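Local coordinates for metallo-beta-lactamase domain-containing protein (Enterococcus faecalis, PDB 2AZ4), which is of uncertain function but binds two zinc ions in a metallo-beta-lactamase fold and may act as an RNA-binding exonuclease, at residues 230-235 with 241-246; 254-259 with 275-280; 266-271 with 329-334; 316-321 with 336-341. All blocks are in the same frame, centred on the assembly; numbering follows the deposited sequence.

Interaction 1 (230-235 with 241-246)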
# COMPACT_ATOMS: atom_id res chain seq x y z
N ALA A 230 -14.74 -17.69 -11.03
CA ALA A 230 -13.53 -17.27 -11.76
C ALA A 230 -12.26 -17.26 -10.87
O ALA A 230 -11.13 -17.15 -11.38
CB ALA A 230 -13.74 -15.88 -12.38
N GLN A 231 -12.49 -17.39 -9.56
CA GLN A 231 -11.46 -17.25 -8.53
C GLN A 231 -10.92 -18.59 -7.99
O GLN A 231 -11.68 -19.50 -7.63
CB GLN A 231 -11.99 -16.38 -7.39
CG GLN A 231 -11.01 -16.13 -6.27
CD GLN A 231 -11.38 -14.92 -5.43
OE1 GLN A 231 -12.55 -14.55 -5.31
NE2 GLN A 231 -10.37 -14.28 -4.85
N ILE A 232 -9.60 -18.70 -7.94
CA ILE A 232 -8.90 -19.80 -7.27
C ILE A 232 -8.73 -19.40 -5.80
O ILE A 232 -8.33 -18.28 -5.51
CB ILE A 232 -7.51 -20.02 -7.93
CG1 ILE A 232 -7.69 -20.75 -9.26
CG2 ILE A 232 -6.55 -20.77 -6.98
CD1 ILE A 232 -6.51 -20.66 -10.21
N ALA A 233 -9.06 -20.30 -4.88
CA ALA A 233 -8.83 -20.04 -3.45
C ALA A 233 -7.33 -20.19 -3.14
O ALA A 233 -6.75 -21.27 -3.32
CB ALA A 233 -9.66 -20.97 -2.60
N VAL A 234 -6.72 -19.10 -2.69
CA VAL A 234 -5.27 -18.99 -2.49
C VAL A 234 -5.09 -18.71 -1.00
O VAL A 234 -5.87 -17.94 -0.45
CB VAL A 234 -4.66 -17.84 -3.36
CG1 VAL A 234 -3.26 -17.44 -2.89
CG2 VAL A 234 -4.63 -18.22 -4.85
N VAL A 235 -4.09 -19.33 -0.38
CA VAL A 235 -3.88 -19.21 1.08
C VAL A 235 -2.59 -18.46 1.49
O VAL A 235 -2.38 -18.21 2.66
CB VAL A 235 -3.89 -20.61 1.79
CG1 VAL A 235 -5.18 -21.38 1.52
CG2 VAL A 235 -2.66 -21.44 1.41
N VAL A 241 1.96 -18.52 -6.27
CA VAL A 241 2.93 -18.82 -7.35
C VAL A 241 2.87 -20.29 -7.82
O VAL A 241 3.04 -20.56 -9.01
CB VAL A 241 4.38 -18.41 -7.01
CG1 VAL A 241 5.32 -18.73 -8.19
CG2 VAL A 241 4.42 -16.92 -6.75
N GLN A 242 2.62 -21.22 -6.89
CA GLN A 242 2.43 -22.65 -7.24
C GLN A 242 1.22 -22.86 -8.14
O GLN A 242 1.27 -23.65 -9.10
CB GLN A 242 2.32 -23.50 -5.97
CG GLN A 242 3.61 -23.45 -5.10
CD GLN A 242 4.79 -24.10 -5.80
OE1 GLN A 242 5.83 -23.49 -5.99
NE2 GLN A 242 4.61 -25.35 -6.19
N HIS A 243 0.14 -22.14 -7.86
CA HIS A 243 -1.03 -22.12 -8.73
C HIS A 243 -0.69 -21.58 -10.12
O HIS A 243 -1.09 -22.17 -11.13
CB HIS A 243 -2.18 -21.32 -8.09
CG HIS A 243 -3.03 -22.11 -7.15
ND1 HIS A 243 -3.85 -23.13 -7.58
CD2 HIS A 243 -3.23 -22.00 -5.81
CE1 HIS A 243 -4.51 -23.64 -6.54
NE2 HIS A 243 -4.15 -22.97 -5.46
N LEU A 244 0.05 -20.48 -10.18
CA LEU A 244 0.52 -19.94 -11.47
C LEU A 244 1.35 -20.98 -12.24
O LEU A 244 1.15 -21.15 -13.45
CB LEU A 244 1.33 -18.66 -11.26
CG LEU A 244 1.75 -17.95 -12.55
CD1 LEU A 244 1.56 -16.45 -12.41
CD2 LEU A 244 3.22 -18.26 -12.88
N VAL A 245 2.26 -21.68 -11.55
CA VAL A 245 3.04 -22.76 -12.15
C VAL A 245 2.12 -23.83 -12.71
O VAL A 245 2.24 -24.21 -13.89
CB VAL A 245 4.07 -23.42 -11.18
CG1 VAL A 245 4.72 -24.65 -11.84
CG2 VAL A 245 5.15 -22.43 -10.74
N ARG A 246 1.20 -24.31 -11.88
CA ARG A 246 0.20 -25.29 -12.31
C ARG A 246 -0.54 -24.81 -13.58
O ARG A 246 -0.67 -25.55 -14.55
CB ARG A 246 -0.83 -25.56 -11.21
CG ARG A 246 -1.95 -26.56 -11.66
CD ARG A 246 -3.01 -26.78 -10.60
NE ARG A 246 -3.58 -25.51 -10.15
CZ ARG A 246 -4.59 -24.86 -10.74
NH1 ARG A 246 -5.17 -25.35 -11.83
NH2 ARG A 246 -5.00 -23.71 -10.23
O HOH W 1 -4.87 -23.13 -2.52

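Interaction 2 (254-259 with 275-280)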
# COMPACT_ATOMS: atom_id res chain seq x y z
N ARG A 254 -0.50 -22.37 -25.72
CA ARG A 254 -1.51 -21.39 -25.44
C ARG A 254 -0.82 -20.07 -25.02
O ARG A 254 0.16 -20.07 -24.25
CB ARG A 254 -2.42 -21.89 -24.31
CG ARG A 254 -3.69 -21.05 -24.08
CD ARG A 254 -4.57 -21.67 -23.01
NE ARG A 254 -5.91 -21.09 -23.03
CZ ARG A 254 -6.88 -21.34 -22.15
NH1 ARG A 254 -6.69 -22.17 -21.14
NH2 ARG A 254 -8.04 -20.74 -22.31
N GLN A 255 -1.32 -18.97 -25.53
CA GLN A 255 -0.87 -17.69 -25.02
C GLN A 255 -1.28 -17.57 -23.56
O GLN A 255 -2.44 -17.85 -23.22
CB GLN A 255 -1.45 -16.53 -25.84
CG GLN A 255 -1.02 -15.16 -25.33
CD GLN A 255 -1.40 -14.06 -26.31
OE1 GLN A 255 -2.55 -13.72 -26.43
NE2 GLN A 255 -0.42 -13.49 -26.99
N ILE A 256 -0.33 -17.22 -22.71
CA ILE A 256 -0.63 -16.93 -21.30
C ILE A 256 -0.05 -15.58 -20.90
O ILE A 256 1.13 -15.33 -21.09
CB ILE A 256 -0.08 -17.99 -20.33
CG1 ILE A 256 -0.46 -19.41 -20.80
CG2 ILE A 256 -0.61 -17.70 -18.89
CD1 ILE A 256 0.16 -20.52 -19.96
N THR A 257 -0.89 -14.73 -20.30
CA THR A 257 -0.49 -13.40 -19.88
C THR A 257 -1.01 -13.16 -18.47
O THR A 257 -1.87 -13.90 -17.99
CB THR A 257 -1.01 -12.30 -20.84
OG1 THR A 257 -2.43 -12.36 -20.90
CG2 THR A 257 -0.45 -12.51 -22.25
N PHE A 258 -0.51 -12.13 -17.81
CA PHE A 258 -0.93 -11.84 -16.46
C PHE A 258 -0.74 -10.37 -16.18
O PHE A 258 -0.15 -9.65 -16.99
CB PHE A 258 -0.12 -12.69 -15.47
CG PHE A 258 1.27 -12.17 -15.21
CD1 PHE A 258 1.56 -11.53 -14.01
CD2 PHE A 258 2.27 -12.28 -16.17
CE1 PHE A 258 2.84 -11.03 -13.77
CE2 PHE A 258 3.56 -11.77 -15.94
CZ PHE A 258 3.84 -11.16 -14.75
N ASN A 259 -1.20 -9.93 -15.02
CA ASN A 259 -0.82 -8.62 -14.50
C ASN A 259 -0.94 -8.63 -13.00
O ASN A 259 -1.66 -9.46 -12.43
CB ASN A 259 -1.64 -7.50 -15.14
CG ASN A 259 -1.00 -6.09 -14.94
OD1 ASN A 259 0.16 -5.95 -14.59
ND2 ASN A 259 -1.79 -5.07 -15.17
N SER A 275 8.42 -19.47 -12.57
CA SER A 275 7.70 -19.64 -13.83
C SER A 275 8.42 -20.58 -14.81
O SER A 275 9.58 -20.31 -15.17
CB SER A 275 7.46 -18.26 -14.48
OG SER A 275 6.78 -18.41 -15.71
N PRO A 276 7.76 -21.70 -15.22
CA PRO A 276 8.40 -22.58 -16.21
C PRO A 276 8.73 -21.84 -17.51
O PRO A 276 9.80 -22.07 -18.08
CB PRO A 276 7.35 -23.66 -16.46
CG PRO A 276 6.46 -23.63 -15.26
CD PRO A 276 6.43 -22.20 -14.82
N ARG A 277 7.82 -20.97 -17.96
CA ARG A 277 8.06 -20.15 -19.16
C ARG A 277 8.87 -18.92 -18.79
O ARG A 277 8.70 -18.37 -17.70
CB ARG A 277 6.75 -19.65 -19.79
CG ARG A 277 5.88 -20.71 -20.42
CD ARG A 277 4.67 -20.04 -20.99
NE ARG A 277 3.67 -20.99 -21.47
CZ ARG A 277 2.78 -20.73 -22.42
NH1 ARG A 277 2.73 -19.53 -23.00
NH2 ARG A 277 1.92 -21.66 -22.79
N THR A 278 9.72 -18.47 -19.72
CA THR A 278 10.42 -17.21 -19.60
C THR A 278 9.44 -16.07 -19.39
O THR A 278 8.54 -15.87 -20.18
CB THR A 278 11.22 -16.88 -20.88
OG1 THR A 278 12.17 -17.92 -21.14
CG2 THR A 278 11.95 -15.55 -20.73
N VAL A 279 9.64 -15.31 -18.33
CA VAL A 279 8.79 -14.16 -18.01
C VAL A 279 9.26 -12.92 -18.74
O VAL A 279 10.46 -12.67 -18.83
CB VAL A 279 8.79 -13.89 -16.49
CG1 VAL A 279 7.91 -12.69 -16.15
CG2 VAL A 279 8.30 -15.13 -15.74
N VAL A 280 8.29 -12.14 -19.25
CA VAL A 280 8.56 -10.84 -19.89
C VAL A 280 7.65 -9.79 -19.25
O VAL A 280 6.43 -9.93 -19.25
CB VAL A 280 8.35 -10.90 -21.44
CG1 VAL A 280 8.84 -9.63 -22.11
CG2 VAL A 280 9.07 -12.09 -22.04

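Interaction 3 (266-271 with 329-334)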
# COMPACT_ATOMS: atom_id res chain seq x y z
N GLU A 266 7.80 -8.29 -4.80
CA GLU A 266 8.20 -9.66 -4.48
C GLU A 266 7.37 -10.73 -5.15
O GLU A 266 7.88 -11.81 -5.41
CB GLU A 266 8.19 -9.89 -2.97
CG GLU A 266 9.46 -9.46 -2.26
CD GLU A 266 9.55 -10.10 -0.88
OE1 GLU A 266 9.97 -11.28 -0.78
OE2 GLU A 266 9.18 -9.42 0.10
N ARG A 267 6.09 -10.46 -5.39
CA ARG A 267 5.28 -11.39 -6.16
C ARG A 267 5.85 -11.50 -7.58
O ARG A 267 6.01 -12.61 -8.10
CB ARG A 267 3.80 -11.01 -6.19
CG ARG A 267 2.94 -11.99 -7.01
CD ARG A 267 1.43 -11.67 -7.00
NE ARG A 267 0.87 -11.64 -5.64
CZ ARG A 267 -0.38 -11.28 -5.35
NH1 ARG A 267 -1.21 -10.95 -6.34
NH2 ARG A 267 -0.80 -11.23 -4.09
N PHE A 268 6.16 -10.37 -8.22
CA PHE A 268 6.80 -10.41 -9.55
C PHE A 268 8.11 -11.18 -9.52
O PHE A 268 8.32 -12.08 -10.34
CB PHE A 268 7.01 -9.01 -10.10
CG PHE A 268 5.75 -8.39 -10.62
CD1 PHE A 268 5.36 -8.60 -11.96
CD2 PHE A 268 4.94 -7.61 -9.78
CE1 PHE A 268 4.19 -8.01 -12.47
CE2 PHE A 268 3.75 -7.03 -10.28
CZ PHE A 268 3.37 -7.22 -11.63
N ALA A 269 8.96 -10.85 -8.55
CA ALA A 269 10.20 -11.59 -8.30
C ALA A 269 10.00 -13.09 -8.17
O ALA A 269 10.75 -13.88 -8.79
CB ALA A 269 10.95 -11.01 -7.08
N LYS A 270 9.00 -13.51 -7.39
CA LYS A 270 8.71 -14.95 -7.23
C LYS A 270 8.21 -15.61 -8.49
O LYS A 270 8.55 -16.77 -8.78
CB LYS A 270 7.68 -15.20 -6.11
CG LYS A 270 8.13 -14.72 -4.74
CD LYS A 270 9.33 -15.55 -4.21
CE LYS A 270 10.12 -14.81 -3.14
NZ LYS A 270 10.94 -15.75 -2.30
N ILE A 271 7.37 -14.90 -9.23
CA ILE A 271 6.90 -15.42 -10.51
C ILE A 271 8.10 -15.69 -11.43
O ILE A 271 8.21 -16.77 -12.01
CB ILE A 271 5.80 -14.50 -11.15
CG1 ILE A 271 4.51 -14.61 -10.33
CG2 ILE A 271 5.53 -14.89 -12.61
CD1 ILE A 271 3.53 -13.49 -10.57
N LEU A 329 5.52 -16.20 -20.50
CA LEU A 329 4.45 -15.69 -19.69
C LEU A 329 4.74 -14.20 -19.66
O LEU A 329 5.78 -13.79 -19.17
CB LEU A 329 4.50 -16.29 -18.28
CG LEU A 329 3.59 -15.58 -17.26
CD1 LEU A 329 2.10 -15.93 -17.46
CD2 LEU A 329 4.02 -15.82 -15.82
N TRP A 330 3.84 -13.38 -20.20
CA TRP A 330 4.11 -11.94 -20.24
C TRP A 330 3.06 -11.04 -19.60
O TRP A 330 1.89 -11.39 -19.51
CB TRP A 330 4.46 -11.45 -21.64
CG TRP A 330 3.40 -11.65 -22.75
CD1 TRP A 330 3.17 -12.79 -23.47
CD2 TRP A 330 2.52 -10.64 -23.30
NE1 TRP A 330 2.18 -12.57 -24.42
CE2 TRP A 330 1.77 -11.26 -24.33
CE3 TRP A 330 2.29 -9.29 -23.01
CZ2 TRP A 330 0.79 -10.56 -25.08
CZ3 TRP A 330 1.29 -8.59 -23.75
CH2 TRP A 330 0.58 -9.23 -24.78
N GLN A 331 3.49 -9.88 -19.14
CA GLN A 331 2.63 -8.98 -18.40
C GLN A 331 1.85 -8.12 -19.40
O GLN A 331 2.44 -7.28 -20.10
CB GLN A 331 3.46 -8.11 -17.46
CG GLN A 331 2.70 -6.98 -16.73
CD GLN A 331 3.61 -6.04 -15.95
OE1 GLN A 331 4.80 -6.00 -16.19
NE2 GLN A 331 3.03 -5.26 -15.00
N VAL A 332 0.54 -8.29 -19.47
CA VAL A 332 -0.27 -7.43 -20.36
C VAL A 332 -0.90 -6.31 -19.53
O VAL A 332 -1.48 -6.57 -18.47
CB VAL A 332 -1.35 -8.24 -21.15
CG1 VAL A 332 -2.25 -9.02 -20.19
CG2 VAL A 332 -2.17 -7.33 -22.07
N VAL A 333 -0.77 -5.07 -20.01
CA VAL A 333 -1.22 -3.89 -19.26
C VAL A 333 -2.28 -3.03 -19.98
O VAL A 333 -2.92 -2.16 -19.37
CB VAL A 333 -0.02 -3.00 -18.83
CG1 VAL A 333 0.91 -3.79 -17.92
CG2 VAL A 333 0.74 -2.45 -20.07
N ASN A 334 -2.41 -3.24 -21.29
CA ASN A 334 -3.37 -2.57 -22.14
C ASN A 334 -3.46 -3.26 -23.51
O ASN A 334 -2.90 -4.33 -23.69
CB ASN A 334 -3.04 -1.07 -22.31
CG ASN A 334 -1.69 -0.84 -23.02
OD1 ASN A 334 -1.03 -1.78 -23.47
ND2 ASN A 334 -1.30 0.42 -23.11

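Interaction 4 (316-321 with 336-341)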
# COMPACT_ATOMS: atom_id res chain seq x y z
N ILE A 316 12.15 -7.54 -25.72
CA ILE A 316 11.39 -8.37 -26.65
C ILE A 316 10.39 -7.45 -27.34
O ILE A 316 9.72 -6.63 -26.69
CB ILE A 316 10.63 -9.51 -25.93
CG1 ILE A 316 11.52 -10.26 -24.92
CG2 ILE A 316 9.93 -10.44 -26.94
CD1 ILE A 316 12.69 -11.09 -25.51
N PRO A 317 10.31 -7.52 -28.69
CA PRO A 317 9.29 -6.70 -29.36
C PRO A 317 7.88 -7.13 -28.97
O PRO A 317 7.59 -8.33 -28.89
CB PRO A 317 9.53 -6.97 -30.84
CG PRO A 317 10.95 -7.53 -30.92
CD PRO A 317 11.14 -8.28 -29.64
N TYR A 318 7.01 -6.15 -28.71
CA TYR A 318 5.60 -6.41 -28.48
C TYR A 318 4.98 -7.36 -29.54
O TYR A 318 4.22 -8.28 -29.22
CB TYR A 318 4.85 -5.08 -28.43
CG TYR A 318 3.34 -5.17 -28.27
CD1 TYR A 318 2.77 -5.92 -27.24
CD2 TYR A 318 2.49 -4.46 -29.13
CE1 TYR A 318 1.38 -5.99 -27.07
CE2 TYR A 318 1.11 -4.52 -28.97
CZ TYR A 318 0.56 -5.28 -27.94
OH TYR A 318 -0.79 -5.34 -27.79
N ASP A 319 5.33 -7.11 -30.80
CA ASP A 319 4.88 -7.90 -31.95
C ASP A 319 5.20 -9.40 -31.79
O ASP A 319 4.37 -10.25 -32.12
CB ASP A 319 5.52 -7.32 -33.23
CG ASP A 319 5.08 -8.01 -34.49
OD1 ASP A 319 3.85 -8.06 -34.73
OD2 ASP A 319 5.95 -8.49 -35.25
N THR A 320 6.39 -9.70 -31.26
CA THR A 320 6.78 -11.08 -30.96
C THR A 320 5.95 -11.69 -29.82
O THR A 320 5.53 -12.84 -29.89
CB THR A 320 8.30 -11.16 -30.63
OG1 THR A 320 9.04 -10.57 -31.70
CG2 THR A 320 8.77 -12.61 -30.45
N LEU A 321 5.70 -10.92 -28.77
CA LEU A 321 4.90 -11.40 -27.66
C LEU A 321 3.50 -11.80 -28.10
O LEU A 321 2.97 -12.83 -27.65
CB LEU A 321 4.81 -10.32 -26.59
CG LEU A 321 5.60 -10.37 -25.28
CD1 LEU A 321 6.81 -11.36 -25.23
CD2 LEU A 321 5.93 -8.97 -24.81
N PHE A 336 -5.90 -4.93 -24.82
CA PHE A 336 -6.29 -6.33 -24.59
C PHE A 336 -6.94 -6.94 -25.83
O PHE A 336 -7.00 -8.16 -25.96
CB PHE A 336 -7.20 -6.47 -23.34
CG PHE A 336 -6.48 -6.24 -22.05
CD1 PHE A 336 -5.97 -7.30 -21.32
CD2 PHE A 336 -6.29 -4.94 -21.56
CE1 PHE A 336 -5.29 -7.07 -20.11
CE2 PHE A 336 -5.60 -4.71 -20.35
CZ PHE A 336 -5.10 -5.76 -19.65
N ASP A 337 -7.39 -6.08 -26.75
CA ASP A 337 -8.04 -6.53 -28.01
C ASP A 337 -7.04 -7.25 -28.93
O ASP A 337 -7.44 -7.92 -29.88
CB ASP A 337 -8.76 -5.35 -28.68
CG ASP A 337 -9.52 -5.73 -29.95
OD1 ASP A 337 -10.38 -6.66 -29.91
OD2 ASP A 337 -9.28 -5.08 -31.00
N ASN A 338 -5.75 -7.18 -28.60
CA ASN A 338 -4.71 -7.86 -29.41
C ASN A 338 -4.34 -9.27 -28.95
O ASN A 338 -3.61 -9.97 -29.65
CB ASN A 338 -3.44 -7.01 -29.47
CG ASN A 338 -3.63 -5.76 -30.31
OD1 ASN A 338 -4.39 -5.77 -31.27
ND2 ASN A 338 -2.92 -4.71 -29.97
N LEU A 339 -4.83 -9.66 -27.79
CA LEU A 339 -4.54 -10.99 -27.24
C LEU A 339 -5.25 -12.00 -28.09
O LEU A 339 -6.25 -11.69 -28.73
CB LEU A 339 -5.03 -11.10 -25.78
CG LEU A 339 -4.35 -10.26 -24.69
CD1 LEU A 339 -5.03 -10.47 -23.35
CD2 LEU A 339 -2.86 -10.58 -24.59
N GLN A 340 -4.73 -13.22 -28.10
CA GLN A 340 -5.31 -14.24 -28.93
C GLN A 340 -6.61 -14.78 -28.36
O GLN A 340 -6.77 -14.92 -27.15
CB GLN A 340 -4.32 -15.38 -29.10
CG GLN A 340 -2.98 -14.94 -29.64
CD GLN A 340 -1.95 -16.02 -29.52
OE1 GLN A 340 -2.27 -17.20 -29.37
NE2 GLN A 340 -0.69 -15.63 -29.58
N GLU A 341 -7.54 -15.06 -29.27
CA GLU A 341 -8.75 -15.81 -28.96
C GLU A 341 -8.37 -17.18 -28.38
O GLU A 341 -7.51 -17.90 -28.93
CB GLU A 341 -9.61 -15.96 -30.23
CG GLU A 341 -10.94 -16.63 -30.04
CD GLU A 341 -11.98 -16.18 -31.07
OE1 GLU A 341 -11.82 -15.07 -31.67
OE2 GLU A 341 -12.97 -16.94 -31.27

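Interaction 1 (230-235 with 241-246)
I232 rests a methyl group on the imidazole of H243, a CH-pi contact at the surface of the parallel alpha/beta domain that interrupts the metallo-beta-lactamase fold. The contact joins the loop leading into helix 237-249 to the outward flank of that helix, while backbone bonds from A230 and I232 to R376 tie the same loop to edge strand 373-376. CG2 of I232 sits almost squarely above the ring centroid of H243, 3.5 Å away and only 6° off the normal. A branched residue fits here because its two arms can work separately: as CG2 covers the ring, the other arm carries CD1 of I232 to the edge of the guanidinium, 3.4 Å from NH2 of R246. R246 is extended from the backbone until it bends at chi3 (54°), which turns the guanidinium back one helical turn toward H243. There NH2 of R246 donates to ND1 of H243 at 2.9 Å, fixing the ring's rotation, and NH1 forms a salt bridge with E250. V234 CG2 approaches the ring obliquely. On its far side from R246, H243 is linked to the loop by water: the molecule gives a proton to A233 O and lies 3.0 Å from H243 NE2, in the plane of the ring.

Interaction 2 (254-259 with 275-280)
R277 sets off with CG anti to its own carbonyl carbon (chi1 -68°) and then runs extended from CG to NE, so that its guanidinium spans the gap to I256 and the backbone of R254. I256 places CG1 beside its backbone N (chi1 -49°), which brings CD1 over one face of that guanidinium. The two side chains cross at about a right angle, with CD1 of I256 3.5 Å from NH2 of R277 and displaced toward the rim of the flat group. In the plane of the guanidinium, its end grips a single carbonyl oxygen: R254 O receives NH2 of R277 at 2.8 Å and NH1 of R277 at 2.9 Å. Both bonds are bent, as two donors converging on one acceptor must be. Arginine suits the place because it is long enough to cross the width of a strand, offers several N-H groups in its plane, and still presents a flat face to an aliphatic neighbour. NH1 also donates to Y328 O and makes a long, weak ion pair with D324, so carbonyl dipoles probably do most to offset the buried charge. Farther along, F258 CE2 and V279 CG1 make a looser apolar contact at 4.5 Å. L329 touches both I256 and F258, for strand 328-331 lies between strands 256-260 and 278-282. Strand 256-260, helix 265-274 and strand 278-282 thus form a beta-alpha-beta crossover that skips one strand position, within a six-stranded parallel alpha/beta sheet.

Interaction 3 (266-271 with 329-334)
The apolar part of this contact is I271 against L329, where helix 265-274 packs on strand 328-331 of the parallel sheet. CG2 of I271 meets CD2 of L329 at 3.7 Å, and the two side chains cross roughly at right angles. L329 holds CG anti to its backbone N (chi1 167°), which carries the CD2 methyl toward the helix. Branched aliphatic residues suit both positions, since each can fill the helix-sheet interface with methyls and asks for no polar partner. L244 of helix 237-249 touches both of them, so a second helix completes the cluster.

The other part is an amide against an aromatic ring. Q331 stretches out fully beyond CG, and its NE2 approaches the end of the F268 ring obliquely, 3.9 Å from both CE1 and CZ. Ring and amide planes are inclined by 47°, a geometry that is neither a flat stack nor a T-shape. M285 of helix 283-293 touches both F268 and Q331. The polar ends of the glutamine are engaged within the sheet: NE2 donates to N259 OD1 and OE1 accepts from E282 N.

No hydrogen bond passes between helix and strand here. With both ends of the amide bonded to N259 and E282, burying it beside F268 probably costs little, and the helix is held at this contact by van der Waals packing alone.

Interaction 4 (316-321 with 336-341)
A hydrogen bond between Y318 and N338 carries this surface contact, which joins the first turn of helix 318-323 to the short 3-10 turn 336-338. ND2 of N338 donates to OH of Y318 across 3.1 Å. The bond is nearly straight, with an N-H...O angle of 164°, and the oxygen lies close to the plane of the amide. Seen from the tyrosine, ND2 arrives at the edge of the ring, near its plane, while the ring and amide planes stand 55° apart. Y318 has CG anti to its backbone N (chi1 177°), which sends the ring out from the helix so that its hydroxyl reaches the other segment. Tyrosine suits this place because its long rigid ring delivers a polar atom at the far end; asparagine suits the other because its short chain keeps a donor N-H close to the turn, where it can meet the hydroxyl. ND2 has a further, weak bond to Q335 OE1.

Van der Waals contact adds little: N338 CB comes within 3.6 Å of the Y318 hydroxyl oxygen, OH. The ring itself leans on W330 and Q335. Backbone bonds shape the two ends separately, P317 O accepting from L321 N at the start of the helix and F336 O from L339 N, the latter at 3.2 Å, as the 3-10 turn closes.

Since the link joins two neutral groups, it should be directional yet largely insensitive to pH until tyrosine ionises, and at this partly exposed surface water probably competes with it, making this a modest tie.

How the interactions relate
All four contacts belong to the parallel alpha/beta domain, and interactions 2 and 3 form its middle, their centres 8 Å apart. Strand 328-331 pairs with strands on either side: F258 O lies 2.9 Å from V332 N, and V280 O lies 2.9 Å from Q331 N. Interaction 1 adjoins interaction 3 through helix-helix packing of V241 on K270, and interaction 2 through V245 on P276. Interaction 4 lies beyond the other side of the sheet, where W330 packs on L339 and Q255 OE1 meets Q340 N at 2.8 Å; it does not touch interaction 1. Interaction 3 comes nearest the zinc site, the F268 side chain being about 11 Å from that of zinc ligand H94.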